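Local coordinates for uncharacterized protein VP1736 (Vibrio parahaemolyticus, PDB 3LXQ) that is of unknown function but belongs by sequence to the sulfatase family of the alkaline phosphatase clan, at residues A[55-60]-A[361-366]; A[99-104]-A[111-116]; A[167-172]-A[352-357]; A[229-234]-A[243-248]; A[393-398]-A[403-408]. One frame throughout, in Å; residues are numbered along the deposited sequence.

Contact 1: residues A[55-60]-A[361-366]; sequences DLVRAS and PMIGRD
V57 and S60, one turn apart on helix 50-61, meet I363 and R365, so an N-terminal helix is tied to the loop between strands 358-360 and 377-382 in a protein of the alkaline phosphatase clan. Along 55-60 the first residue, D55, braces the helix itself: its OD1 takes a salt bridge from R58 NH2 at 3.1 Å. L56 lends its carbonyl O to two donors of S60, the backbone N in the ordinary helical bond and the hydroxyl OG, which folds back at 2.6 Å. V57 supplies the apolar touch. Its CG1 branch, set anti to the backbone N (chi1 168°), lies 3.8 Å from CD1 of I363, and the two side chains cross at about a right angle. The other terminal nitrogen of R58, NH1, bonds P72 O, so the group is held by two partners. S60 closes the segment and carries the polar half of the contact: its carbonyl O points to R365, whose chain bends at chi2 (76°) to bring the guanidinium over. R365 is shared among several backbone oxygens, NE going to S61 O and NH2 also to D375 O, while N431 of helix 422-441 binds S60 OG. A buried positive group is thus met by carbonyl oxygens at the end of helix 50-61, where the helix dipole would be expected to suit it. R365 NH2 lies 2.9 Å from S60 O, nearly along the C=O axis, with that oxygen in the guanidinium plane and an N-H...O angle of 166°.

Contact 2: residues A[99-104]-A[111-116]; sequences QFVGSL and PNLDEL
At the start of helix 111-118 the carboxylate of D114, in the first turn, holds S103 of the loop that follows strand 87-93. S103 is the donor and gives D114 OD1 two bonds: its backbone N lies 2.8 Å from D114 OD1, with an N-H...O angle of 154°, and its hydroxyl OG lies 3.0 Å from the same OD1. Both donors come from one face of the carboxylate, well above its plane, so OD1 is gripped from over the group. The serine hydroxyl can fold onto this oxygen because OG sits between the backbone N and the carbonyl carbon (chi1 65°), on the side where its own N-H already points to D114. The other oxygen, D114 OD2, rests 3.4 Å from G102 CA, so the carboxylate fits closely against the loop backbone. T110 OG1 adds a further bond to D114 OD1 and also binds G102 N, joining the loop to the residue just before the helix. Beside the polar group, V101 CG1 comes within 3.7 Å of D114 OD1, the two side chains sliding past each other in opposite directions, and within 4.4 Å of L113 CD2. V101 also packs on P324 of strand 322-328, so this apolar edge continues into the main sheet. At the helix start, D279 of helix 271-289 accepts from the backbone N of both N112 and L113. A first-turn carboxylate thus accepts from a backbone N-H and a hydroxyl of the preceding loop, in the segment linking strand 87-93 to helix 111-118 of the sulfatase-family alpha/beta fold.

Contact 3: residues A[167-172]-A[352-357]; sequences DLLKEQ and SLIGVD
L169 reaches from helix 165-171 across to I354 and V356, and the contact is carried mainly by apolar side chains, with no hydrogen bond across it. From CB, the leucine turns CG away from its own carbonyl carbon and beside the backbone N (chi1 -68°), which carries the branch point out toward the 352-357 segment. CD2 then does the touching. It lies 3.7 Å from V356 CG2 and a longer 4.2 Å from V356 CG1, so it meets both methyls of the valine, with the two side chains at an oblique angle. The same CD2 comes 4.0 Å from I354 CD1, and here leucine and isoleucine meet tip to tip. At the margin Q172, the first residue past the helix, brings CG to 4.5 Å from V356 CG1. Between the two partners of L169 stands G355, whose positive phi (86°) ends helix 346-353 in a Schellman motif. On either side of this glycine in the sequence, I354 and V356 both direct their CB atoms toward helix 165-171. Neighbours extend the apolar patch: L168 and L169 also touch L351 of helix 346-353, and I354 packs on Y174. Backbone bonds from S352 to Y81 and from I354 to K86 fasten the end of that helix to the chain leading into strand 87-93. Helix 165-171, which leads into strand 175-180, sits against the C-terminal end of helix 346-353, from which the chain goes on to strand 358-360.

Contact 4: residues A[229-234]-A[243-248]; sequences EEFERL and SLVFTS
Helix 220-234 passes strand 241-246 with backbones well separated, the nearest CA atoms, those of F231 and S243, being 8.6 Å apart. The phenylalanine ring spans the gap. With CG beside the backbone N and anti to the carbonyl carbon (chi1 -61°), F231 presents its outer edge to the strand: CE1 lies 3.1 Å from S243 OG, which sits in the plane of the ring, and 3.3 Å from S243 CB. Further along the same edge, CZ is 3.8 Å from V245 CG2. S243 and V245, two apart on the strand, both direct their CB atoms toward the helix. This is helix-on-sheet packing in an alpha/beta fold of the alkaline phosphatase clan, strand 241-246 running parallel between 87-93 and 175-180. The hydroxyl of S243 has its hydrogen-bond partner in Q177 NE2 of strand 175-180, so it turns a satisfied oxygen to the ring edge. F231 is enclosed by F241, its ring inclined about 15° to that of F231, and by Y294, met edge-to-face. Within the helix a salt bridge joins R233 NH2 to E230 OE1 at 2.6 Å, the oxygen in the guanidinium plane but met from above its carboxylate (44° out of plane).

Contact 5: residues A[393-398]-A[403-408]; sequences NLVVLS and VSTMEY
L394 and V396 pair with M406 and S404 in a beta hairpin, the third and fourth strands of a five-stranded antiparallel sheet. The backbone bonds come in two reciprocal sets. L394 N gives to M406 O at 2.7 Å and M406 N returns to L394 O at 2.8 Å; two residues on, V396 N binds S404 O at 3.0 Å and S404 N binds V396 O at 2.9 Å, the last almost straight with an N-H...O angle of 179°. Between these hydrogen-bonded pairs stands the non-hydrogen-bonded pair V395 with T405, and L397 with V403 follows the second; a CA-H...O contact from V395 CA to S404 O adds to the ladder. Apolar contacts divide by face. On the face that carries L394, V396, S404 and M406, the selenomethionine bends at chi3 (-57°) and lays its CE methyl against two neighbours, 3.5 Å from V396 CG2 and 3.7 Å from L394 CD2; L394 runs alongside it in the same direction. On the other face L397 and V403 lie side by side, CD2 of L397 at 3.8 Å from CG2 of V403, and this face is covered by helix 422-441, where V395 touches A428 and L397 touches A432. Polar side chains bond beyond the hairpin: N393 OD1 to T390 OG1, and T405 OG1 to L418 O. The chemistry implies a hairpin whose register is set by backbone bonds, while apolar groups pack one face, that of V395 and L397, on helix 422-441 and the other on V316 and neighbouring strands.

In the fold
From the N terminus, helix 50-61 opens contact 1, which closes some 300 residues later at 361-366 and so encircles contacts 2, 3 and 4. Contact 2 closes first, a short loop ahead of helix 111-118. Contact 3 then opens at 167-172 and closes at 352-357, with contact 4 nested inside it, joining helix 220-234 to the central sheet. Contacts 1 and 3 touch where D366 OD2 meets S352 OG, probably by a hydrogen bond. Contact 5 follows in series as a local hairpin in the C-terminal sheet, its centre about 40 Å from that of contact 4. Helix 422-441 touches residues of both contact 1 and contact 5.

Contact 1: residues A[55-60]-A[361-366]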
# COMPACT_ATOMS: atom_id res chain seq x y z
N ASP A 55 18.89 13.44 8.53
CA ASP A 55 18.38 14.80 8.53
C ASP A 55 17.54 15.06 7.29
O ASP A 55 16.45 15.62 7.39
CB ASP A 55 19.51 15.84 8.67
CG ASP A 55 20.10 15.86 10.06
OD1 ASP A 55 19.51 15.25 10.98
OD2 ASP A 55 21.16 16.50 10.24
N LEU A 56 18.04 14.62 6.14
CA LEU A 56 17.33 14.82 4.90
C LEU A 56 16.07 13.97 4.83
O LEU A 56 15.07 14.40 4.25
CB LEU A 56 18.24 14.56 3.69
CG LEU A 56 19.37 15.57 3.49
CD1 LEU A 56 20.36 15.04 2.46
CD2 LEU A 56 18.84 16.96 3.09
N VAL A 57 16.11 12.78 5.44
CA VAL A 57 14.94 11.89 5.51
C VAL A 57 13.86 12.53 6.40
O VAL A 57 12.71 12.69 5.97
CB VAL A 57 15.35 10.45 5.97
CG1 VAL A 57 14.14 9.60 6.33
CG2 VAL A 57 16.17 9.75 4.87
N ARG A 58 14.24 12.92 7.61
CA ARG A 58 13.31 13.56 8.53
C ARG A 58 12.71 14.86 7.97
O ARG A 58 11.50 15.05 7.98
CB ARG A 58 13.97 13.83 9.88
CG ARG A 58 14.15 12.58 10.74
CD ARG A 58 14.58 12.96 12.15
NE ARG A 58 15.99 13.34 12.20
CZ ARG A 58 16.96 12.56 12.68
NH1 ARG A 58 16.70 11.35 13.16
NH2 ARG A 58 18.21 13.00 12.66
N ALA A 59 13.57 15.75 7.47
CA ALA A 59 13.09 16.99 6.85
C ALA A 59 12.15 16.74 5.66
O ALA A 59 11.05 17.30 5.61
CB ALA A 59 14.26 17.90 6.47
N SER A 60 12.57 15.90 4.72
CA SER A 60 11.73 15.62 3.56
C SER A 60 10.44 14.86 3.92
O SER A 60 9.49 14.92 3.16
CB SER A 60 12.51 14.89 2.46
OG SER A 60 12.93 13.62 2.91
N PRO A 361 7.77 5.19 14.09
CA PRO A 361 8.88 5.62 13.27
C PRO A 361 8.53 5.83 11.79
O PRO A 361 9.41 6.09 10.99
CB PRO A 361 9.89 4.48 13.43
CG PRO A 361 9.04 3.28 13.59
CD PRO A 361 7.86 3.75 14.41
N MSE A 362 7.25 5.74 11.44
CA MSE A 362 6.81 5.92 10.04
C MSE A 362 7.10 7.32 9.51
O MSE A 362 6.79 8.32 10.16
CB MSE A 362 5.32 5.61 9.87
CG MSE A 362 4.90 4.22 10.30
SE MSE A 362 3.10 3.80 9.67
CE MSE A 362 2.05 4.77 11.00
N ILE A 363 7.70 7.39 8.32
CA ILE A 363 8.00 8.67 7.70
C ILE A 363 6.97 9.05 6.63
O ILE A 363 7.04 10.14 6.06
CB ILE A 363 9.44 8.72 7.14
CG1 ILE A 363 9.62 7.72 5.98
CG2 ILE A 363 10.44 8.46 8.26
CD1 ILE A 363 10.92 7.89 5.22
N GLY A 364 6.01 8.16 6.38
CA GLY A 364 4.89 8.46 5.49
C GLY A 364 3.97 9.54 6.05
O GLY A 364 3.87 9.72 7.27
N ARG A 365 3.26 10.22 5.15
CA ARG A 365 2.51 11.43 5.46
C ARG A 365 1.09 11.10 5.91
O ARG A 365 0.47 10.16 5.40
CB ARG A 365 2.44 12.33 4.23
CG ARG A 365 3.71 13.11 3.91
CD ARG A 365 4.82 12.25 3.27
NE ARG A 365 5.97 13.10 2.91
CZ ARG A 365 6.05 13.81 1.78
NH1 ARG A 365 5.08 13.74 0.87
NH2 ARG A 365 7.12 14.58 1.55
N ASP A 366 0.61 11.85 6.89
CA ASP A 366 -0.80 11.83 7.28
C ASP A 366 -1.47 12.80 6.34
O ASP A 366 -1.36 14.02 6.48
CB ASP A 366 -0.96 12.28 8.73
CG ASP A 366 -2.42 12.41 9.17
OD1 ASP A 366 -3.35 12.27 8.34
OD2 ASP A 366 -2.65 12.65 10.38

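Contact 2: residues A[99-104]-A[111-116]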
# COMPACT_ATOMS: atom_id res chain seq x y z
N GLN A 99 -3.37 1.30 -15.16
CA GLN A 99 -3.62 0.94 -16.56
C GLN A 99 -4.91 0.14 -16.75
O GLN A 99 -5.49 0.14 -17.85
CB GLN A 99 -2.41 0.20 -17.17
CG GLN A 99 -2.16 -1.21 -16.61
CD GLN A 99 -0.97 -1.93 -17.26
OE1 GLN A 99 -0.73 -1.82 -18.46
NE2 GLN A 99 -0.23 -2.68 -16.45
N PHE A 100 -5.36 -0.52 -15.69
CA PHE A 100 -6.59 -1.32 -15.73
C PHE A 100 -7.79 -0.60 -15.12
O PHE A 100 -8.85 -1.20 -14.95
CB PHE A 100 -6.39 -2.65 -14.99
CG PHE A 100 -5.19 -3.44 -15.43
CD1 PHE A 100 -5.13 -4.00 -16.71
CD2 PHE A 100 -4.12 -3.64 -14.55
CE1 PHE A 100 -4.00 -4.74 -17.12
CE2 PHE A 100 -2.99 -4.38 -14.95
CZ PHE A 100 -2.94 -4.93 -16.24
N VAL A 101 -7.62 0.68 -14.78
CA VAL A 101 -8.70 1.45 -14.13
C VAL A 101 -9.31 2.53 -15.03
O VAL A 101 -8.65 3.50 -15.40
CB VAL A 101 -8.25 2.06 -12.77
CG1 VAL A 101 -9.44 2.70 -12.06
CG2 VAL A 101 -7.62 1.01 -11.87
N GLY A 102 -10.58 2.35 -15.37
CA GLY A 102 -11.32 3.30 -16.21
C GLY A 102 -11.28 4.72 -15.68
O GLY A 102 -10.93 5.65 -16.42
N SER A 103 -11.63 4.90 -14.40
CA SER A 103 -11.66 6.23 -13.80
C SER A 103 -10.29 6.90 -13.73
O SER A 103 -10.20 8.11 -13.52
CB SER A 103 -12.32 6.20 -12.41
OG SER A 103 -11.56 5.44 -11.49
N LEU A 104 -9.22 6.12 -13.92
CA LEU A 104 -7.86 6.66 -13.94
C LEU A 104 -7.29 6.73 -15.36
O LEU A 104 -6.08 6.90 -15.54
CB LEU A 104 -6.93 5.87 -13.01
CG LEU A 104 -6.93 6.17 -11.50
CD1 LEU A 104 -8.32 6.10 -10.85
CD2 LEU A 104 -5.99 5.23 -10.80
N PRO A 111 -15.67 -0.89 -13.77
CA PRO A 111 -16.86 -0.04 -13.61
C PRO A 111 -17.40 0.06 -12.18
O PRO A 111 -17.89 1.13 -11.80
CB PRO A 111 -17.90 -0.69 -14.54
CG PRO A 111 -17.42 -2.07 -14.76
CD PRO A 111 -15.93 -2.02 -14.68
N ASN A 112 -17.34 -1.01 -11.39
CA ASN A 112 -17.74 -0.94 -9.99
C ASN A 112 -16.85 -0.01 -9.18
O ASN A 112 -17.36 0.81 -8.42
CB ASN A 112 -17.78 -2.32 -9.33
CG ASN A 112 -18.91 -3.20 -9.85
OD1 ASN A 112 -20.08 -2.82 -9.83
ND2 ASN A 112 -18.55 -4.39 -10.33
N LEU A 113 -15.53 -0.13 -9.35
CA LEU A 113 -14.59 0.74 -8.63
C LEU A 113 -14.73 2.19 -9.07
O LEU A 113 -14.74 3.08 -8.23
CB LEU A 113 -13.13 0.27 -8.78
CG LEU A 113 -12.05 1.04 -8.01
CD1 LEU A 113 -12.24 0.91 -6.50
CD2 LEU A 113 -10.64 0.59 -8.42
N ASP A 114 -14.86 2.42 -10.38
CA ASP A 114 -15.04 3.76 -10.95
C ASP A 114 -16.18 4.51 -10.28
O ASP A 114 -16.06 5.71 -9.99
CB ASP A 114 -15.34 3.66 -12.45
CG ASP A 114 -14.12 3.33 -13.28
OD1 ASP A 114 -13.02 3.09 -12.71
OD2 ASP A 114 -14.27 3.33 -14.51
N GLU A 115 -17.29 3.81 -10.07
CA GLU A 115 -18.48 4.35 -9.45
C GLU A 115 -18.21 4.68 -7.98
O GLU A 115 -18.56 5.76 -7.52
CB GLU A 115 -19.63 3.35 -9.57
CG GLU A 115 -20.99 3.91 -9.22
CD GLU A 115 -21.52 4.86 -10.28
OE1 GLU A 115 -20.83 5.87 -10.58
OE2 GLU A 115 -22.62 4.60 -10.81
N LEU A 116 -17.59 3.74 -7.28
CA LEU A 116 -17.21 3.91 -5.87
C LEU A 116 -16.19 5.04 -5.66
O LEU A 116 -16.12 5.64 -4.57
CB LEU A 116 -16.66 2.60 -5.32
CG LEU A 116 -17.64 1.44 -5.18
CD1 LEU A 116 -16.90 0.11 -5.21
CD2 LEU A 116 -18.47 1.58 -3.90

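Contact 3: residues A[167-172]-A[352-357]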
# COMPACT_ATOMS: atom_id res chain seq x y z
N ASP A 167 0.43 -4.56 15.11
CA ASP A 167 0.72 -4.69 16.53
C ASP A 167 0.46 -3.40 17.30
O ASP A 167 0.16 -3.45 18.50
CB ASP A 167 2.10 -5.31 16.81
CG ASP A 167 3.21 -4.31 16.79
OD1 ASP A 167 3.43 -3.65 17.82
OD2 ASP A 167 3.88 -4.21 15.74
N LEU A 168 0.51 -2.26 16.61
CA LEU A 168 0.15 -0.98 17.24
C LEU A 168 -1.32 -1.03 17.63
O LEU A 168 -1.66 -0.79 18.78
CB LEU A 168 0.45 0.22 16.32
CG LEU A 168 0.09 1.65 16.79
CD1 LEU A 168 0.76 2.02 18.12
CD2 LEU A 168 0.40 2.70 15.74
N LEU A 169 -2.17 -1.38 16.67
CA LEU A 169 -3.61 -1.48 16.91
C LEU A 169 -3.95 -2.57 17.94
O LEU A 169 -4.83 -2.36 18.78
CB LEU A 169 -4.39 -1.63 15.60
CG LEU A 169 -4.37 -0.38 14.71
CD1 LEU A 169 -4.91 -0.63 13.30
CD2 LEU A 169 -5.09 0.81 15.36
N LYS A 170 -3.23 -3.69 17.89
CA LYS A 170 -3.38 -4.77 18.87
C LYS A 170 -3.07 -4.28 20.27
O LYS A 170 -3.89 -4.41 21.19
CB LYS A 170 -2.48 -5.97 18.51
N GLU A 171 -1.88 -3.70 20.43
CA GLU A 171 -1.49 -3.07 21.69
C GLU A 171 -2.53 -2.03 22.17
O GLU A 171 -2.75 -1.87 23.37
CB GLU A 171 -0.09 -2.44 21.55
CG GLU A 171 0.43 -1.73 22.79
CD GLU A 171 1.91 -1.99 23.07
OE1 GLU A 171 2.23 -2.52 24.16
OE2 GLU A 171 2.75 -1.67 22.21
N GLN A 172 -3.19 -1.37 21.21
CA GLN A 172 -4.24 -0.39 21.49
C GLN A 172 -5.64 -0.99 21.70
O GLN A 172 -6.62 -0.25 21.80
CB GLN A 172 -4.30 0.66 20.36
CG GLN A 172 -3.24 1.75 20.46
CD GLN A 172 -3.31 2.49 21.78
OE1 GLN A 172 -2.45 2.32 22.64
NE2 GLN A 172 -4.36 3.29 21.96
N SER A 352 -4.97 8.11 11.34
CA SER A 352 -5.47 9.43 11.64
C SER A 352 -6.97 9.47 11.42
O SER A 352 -7.69 10.09 12.20
CB SER A 352 -4.75 10.47 10.76
OG SER A 352 -4.97 11.80 11.22
N LEU A 353 -7.43 8.79 10.36
CA LEU A 353 -8.87 8.73 10.05
C LEU A 353 -9.69 7.91 11.04
O LEU A 353 -10.88 8.19 11.26
CB LEU A 353 -9.09 8.20 8.63
CG LEU A 353 -8.87 9.20 7.50
CD1 LEU A 353 -8.69 8.49 6.16
CD2 LEU A 353 -10.01 10.21 7.45
N ILE A 354 -9.06 6.89 11.62
CA ILE A 354 -9.79 5.98 12.53
C ILE A 354 -9.75 6.43 13.99
O ILE A 354 -10.32 5.76 14.87
CB ILE A 354 -9.36 4.49 12.38
CG1 ILE A 354 -7.90 4.28 12.80
CG2 ILE A 354 -9.63 3.99 10.95
CD1 ILE A 354 -7.49 2.82 12.93
N GLY A 355 -9.06 7.53 14.25
CA GLY A 355 -8.97 8.10 15.59
C GLY A 355 -7.87 7.54 16.47
O GLY A 355 -7.98 7.58 17.69
N VAL A 356 -6.81 7.01 15.87
CA VAL A 356 -5.70 6.47 16.66
C VAL A 356 -4.47 7.36 16.59
O VAL A 356 -3.88 7.54 15.51
CB VAL A 356 -5.33 5.01 16.25
CG1 VAL A 356 -4.10 4.52 17.02
CG2 VAL A 356 -6.50 4.07 16.51
N ASP A 357 -4.08 7.92 17.74
CA ASP A 357 -2.84 8.71 17.85
C ASP A 357 -1.64 7.79 17.59
O ASP A 357 -1.60 6.67 18.11
CB ASP A 357 -2.69 9.34 19.24
CG ASP A 357 -3.64 10.52 19.47
OD1 ASP A 357 -3.71 10.98 20.63
OD2 ASP A 357 -4.31 10.99 18.52

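Contact 4: residues A[229-234]-A[243-248]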
# COMPACT_ATOMS: atom_id res chain seq x y z
N GLU A 229 -18.64 -11.67 6.12
CA GLU A 229 -18.98 -12.62 7.20
C GLU A 229 -18.20 -12.32 8.48
O GLU A 229 -18.76 -12.32 9.58
CB GLU A 229 -18.67 -14.07 6.77
CG GLU A 229 -19.86 -14.99 6.56
CD GLU A 229 -19.46 -16.47 6.61
OE1 GLU A 229 -18.33 -16.82 6.19
OE2 GLU A 229 -20.28 -17.28 7.09
N GLU A 230 -16.90 -12.10 8.32
CA GLU A 230 -15.98 -11.88 9.43
C GLU A 230 -16.21 -10.53 10.09
O GLU A 230 -15.98 -10.36 11.28
CB GLU A 230 -14.53 -11.94 8.93
CG GLU A 230 -13.97 -13.35 8.85
CD GLU A 230 -13.77 -13.96 10.24
OE1 GLU A 230 -14.64 -14.75 10.67
OE2 GLU A 230 -12.77 -13.64 10.91
N PHE A 231 -16.63 -9.56 9.28
CA PHE A 231 -16.79 -8.19 9.74
C PHE A 231 -18.11 -8.07 10.48
O PHE A 231 -18.16 -7.47 11.55
CB PHE A 231 -16.75 -7.19 8.57
CG PHE A 231 -15.45 -7.19 7.79
CD1 PHE A 231 -14.26 -7.57 8.39
CD2 PHE A 231 -15.44 -6.79 6.46
CE1 PHE A 231 -13.07 -7.57 7.68
CE2 PHE A 231 -14.24 -6.77 5.73
CZ PHE A 231 -13.06 -7.17 6.35
N GLU A 232 -19.17 -8.65 9.92
CA GLU A 232 -20.47 -8.67 10.60
C GLU A 232 -20.42 -9.50 11.88
O GLU A 232 -21.22 -9.28 12.80
CB GLU A 232 -21.58 -9.17 9.68
CG GLU A 232 -22.87 -8.35 9.79
CD GLU A 232 -23.34 -7.84 8.44
OE1 GLU A 232 -22.87 -8.35 7.39
OE2 GLU A 232 -24.19 -6.93 8.42
N ARG A 233 -19.47 -10.43 11.92
CA ARG A 233 -19.16 -11.20 13.11
C ARG A 233 -18.45 -10.33 14.14
O ARG A 233 -18.94 -10.16 15.26
CB ARG A 233 -18.28 -12.41 12.75
CG ARG A 233 -18.06 -13.43 13.87
CD ARG A 233 -17.16 -12.86 14.99
NE ARG A 233 -16.00 -13.69 15.31
CZ ARG A 233 -15.19 -14.26 14.42
NH1 ARG A 233 -14.16 -14.98 14.84
NH2 ARG A 233 -15.40 -14.11 13.12
N LEU A 234 -17.30 -9.77 13.75
CA LEU A 234 -16.48 -8.95 14.67
C LEU A 234 -17.24 -7.73 15.22
O LEU A 234 -17.02 -7.32 16.36
CB LEU A 234 -15.16 -8.52 14.01
CG LEU A 234 -14.08 -9.60 13.79
CD1 LEU A 234 -13.07 -9.18 12.71
CD2 LEU A 234 -13.37 -9.99 15.10
N SER A 243 -8.50 -5.23 9.67
CA SER A 243 -8.49 -6.33 8.73
C SER A 243 -7.75 -6.02 7.43
O SER A 243 -8.08 -5.05 6.74
CB SER A 243 -9.92 -6.77 8.44
OG SER A 243 -9.95 -7.89 7.56
N LEU A 244 -6.76 -6.85 7.11
CA LEU A 244 -6.11 -6.83 5.80
C LEU A 244 -6.67 -7.97 4.95
O LEU A 244 -6.54 -9.12 5.32
CB LEU A 244 -4.57 -6.93 5.94
CG LEU A 244 -3.78 -7.13 4.64
CD1 LEU A 244 -3.96 -5.97 3.68
CD2 LEU A 244 -2.31 -7.38 4.90
N VAL A 245 -7.28 -7.62 3.82
CA VAL A 245 -7.92 -8.56 2.91
C VAL A 245 -7.20 -8.44 1.58
O VAL A 245 -7.11 -7.35 1.02
CB VAL A 245 -9.40 -8.20 2.68
CG1 VAL A 245 -10.03 -9.18 1.71
CG2 VAL A 245 -10.19 -8.14 4.01
N PHE A 246 -6.70 -9.56 1.05
CA PHE A 246 -5.81 -9.53 -0.11
C PHE A 246 -6.35 -10.43 -1.22
O PHE A 246 -6.50 -11.62 -1.01
CB PHE A 246 -4.41 -9.96 0.33
CG PHE A 246 -3.33 -9.80 -0.73
CD1 PHE A 246 -3.43 -8.85 -1.74
CD2 PHE A 246 -2.18 -10.59 -0.68
CE1 PHE A 246 -2.42 -8.69 -2.71
CE2 PHE A 246 -1.15 -10.44 -1.63
CZ PHE A 246 -1.27 -9.49 -2.64
N THR A 247 -6.63 -9.84 -2.38
CA THR A 247 -7.17 -10.60 -3.52
C THR A 247 -6.13 -11.55 -4.11
O THR A 247 -4.93 -11.35 -3.92
CB THR A 247 -7.76 -9.68 -4.65
OG1 THR A 247 -6.72 -8.90 -5.27
CG2 THR A 247 -8.85 -8.77 -4.09
N SER A 248 -6.62 -12.56 -4.84
CA SER A 248 -5.82 -13.66 -5.43
C SER A 248 -6.22 -14.05 -6.85
O SER A 248 -5.42 -14.68 -7.56
CB SER A 248 -5.95 -14.92 -4.57
OG SER A 248 -5.18 -14.81 -3.39

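Contact 5: residues A[393-398]-A[403-408]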
# COMPACT_ATOMS: atom_id res chain seq x y z
N ASN A 393 10.63 17.48 -10.51
CA ASN A 393 11.76 16.68 -10.94
C ASN A 393 11.53 15.19 -10.68
O ASN A 393 10.66 14.80 -9.89
CB ASN A 393 13.03 17.15 -10.23
CG ASN A 393 12.79 17.46 -8.75
OD1 ASN A 393 12.38 16.58 -7.99
ND2 ASN A 393 13.01 18.70 -8.35
N LEU A 394 12.31 14.38 -11.38
CA LEU A 394 12.39 12.96 -11.10
C LEU A 394 13.86 12.56 -11.10
O LEU A 394 14.57 12.77 -12.09
CB LEU A 394 11.62 12.15 -12.14
CG LEU A 394 11.90 10.64 -12.26
CD1 LEU A 394 11.33 9.85 -11.09
CD2 LEU A 394 11.32 10.14 -13.58
N VAL A 395 14.28 11.95 -9.99
CA VAL A 395 15.65 11.46 -9.85
C VAL A 395 15.65 9.95 -9.73
O VAL A 395 14.95 9.38 -8.89
CB VAL A 395 16.36 12.06 -8.62
CG1 VAL A 395 17.73 11.39 -8.43
CG2 VAL A 395 16.50 13.57 -8.75
N VAL A 396 16.45 9.33 -10.58
CA VAL A 396 16.64 7.89 -10.56
C VAL A 396 18.09 7.51 -10.26
O VAL A 396 19.02 7.99 -10.93
CB VAL A 396 16.18 7.26 -11.89
CG1 VAL A 396 16.50 5.77 -11.91
CG2 VAL A 396 14.67 7.48 -12.08
N LEU A 397 18.27 6.66 -9.27
CA LEU A 397 19.57 6.15 -8.85
C LEU A 397 19.70 4.69 -9.26
O LEU A 397 18.82 3.87 -8.96
CB LEU A 397 19.73 6.26 -7.33
CG LEU A 397 19.39 7.60 -6.67
CD1 LEU A 397 19.60 7.48 -5.17
CD2 LEU A 397 20.24 8.74 -7.26
N SER A 398 20.79 4.36 -9.95
CA SER A 398 21.04 2.99 -10.37
C SER A 398 22.42 2.51 -9.88
O SER A 398 23.26 3.33 -9.45
CB SER A 398 20.92 2.89 -11.90
OG SER A 398 21.36 4.08 -12.53
N VAL A 403 23.48 8.37 -11.70
CA VAL A 403 22.41 9.27 -11.31
C VAL A 403 21.80 9.91 -12.56
O VAL A 403 22.49 10.55 -13.34
CB VAL A 403 22.93 10.37 -10.35
CG1 VAL A 403 21.85 11.43 -10.08
CG2 VAL A 403 23.44 9.76 -9.04
N SER A 404 20.49 9.71 -12.74
CA SER A 404 19.76 10.34 -13.84
C SER A 404 18.79 11.37 -13.29
O SER A 404 18.14 11.14 -12.27
CB SER A 404 19.00 9.30 -14.67
OG SER A 404 19.85 8.64 -15.58
N THR A 405 18.69 12.50 -13.97
CA THR A 405 17.83 13.59 -13.53
C THR A 405 16.88 14.00 -14.65
O THR A 405 17.32 14.26 -15.78
CB THR A 405 18.67 14.80 -13.04
OG1 THR A 405 19.56 15.23 -14.08
CG2 THR A 405 19.48 14.42 -11.80
N MSE A 406 15.59 14.03 -14.34
CA MSE A 406 14.55 14.22 -15.36
C MSE A 406 13.38 15.10 -14.92
O MSE A 406 13.16 15.32 -13.73
CB MSE A 406 14.01 12.87 -15.83
CG MSE A 406 14.98 12.05 -16.69
SE MSE A 406 14.66 10.12 -16.62
CE MSE A 406 14.81 9.82 -14.70
N GLU A 407 12.65 15.61 -15.91
CA GLU A 407 11.36 16.26 -15.69
C GLU A 407 10.30 15.28 -16.17
O GLU A 407 10.40 14.74 -17.26
CB GLU A 407 11.27 17.57 -16.48
N TYR A 408 9.29 15.06 -15.34
CA TYR A 408 8.24 14.10 -15.67
C TYR A 408 6.98 14.78 -16.18
O TYR A 408 6.44 15.68 -15.54
CB TYR A 408 7.95 13.20 -14.47
CG TYR A 408 7.00 12.07 -14.75
CD1 TYR A 408 7.41 10.93 -15.44
CD2 TYR A 408 5.68 12.12 -14.30
CE1 TYR A 408 6.53 9.89 -15.69
CE2 TYR A 408 4.80 11.09 -14.55
CZ TYR A 408 5.22 9.98 -15.24
OH TYR A 408 4.33 8.96 -15.46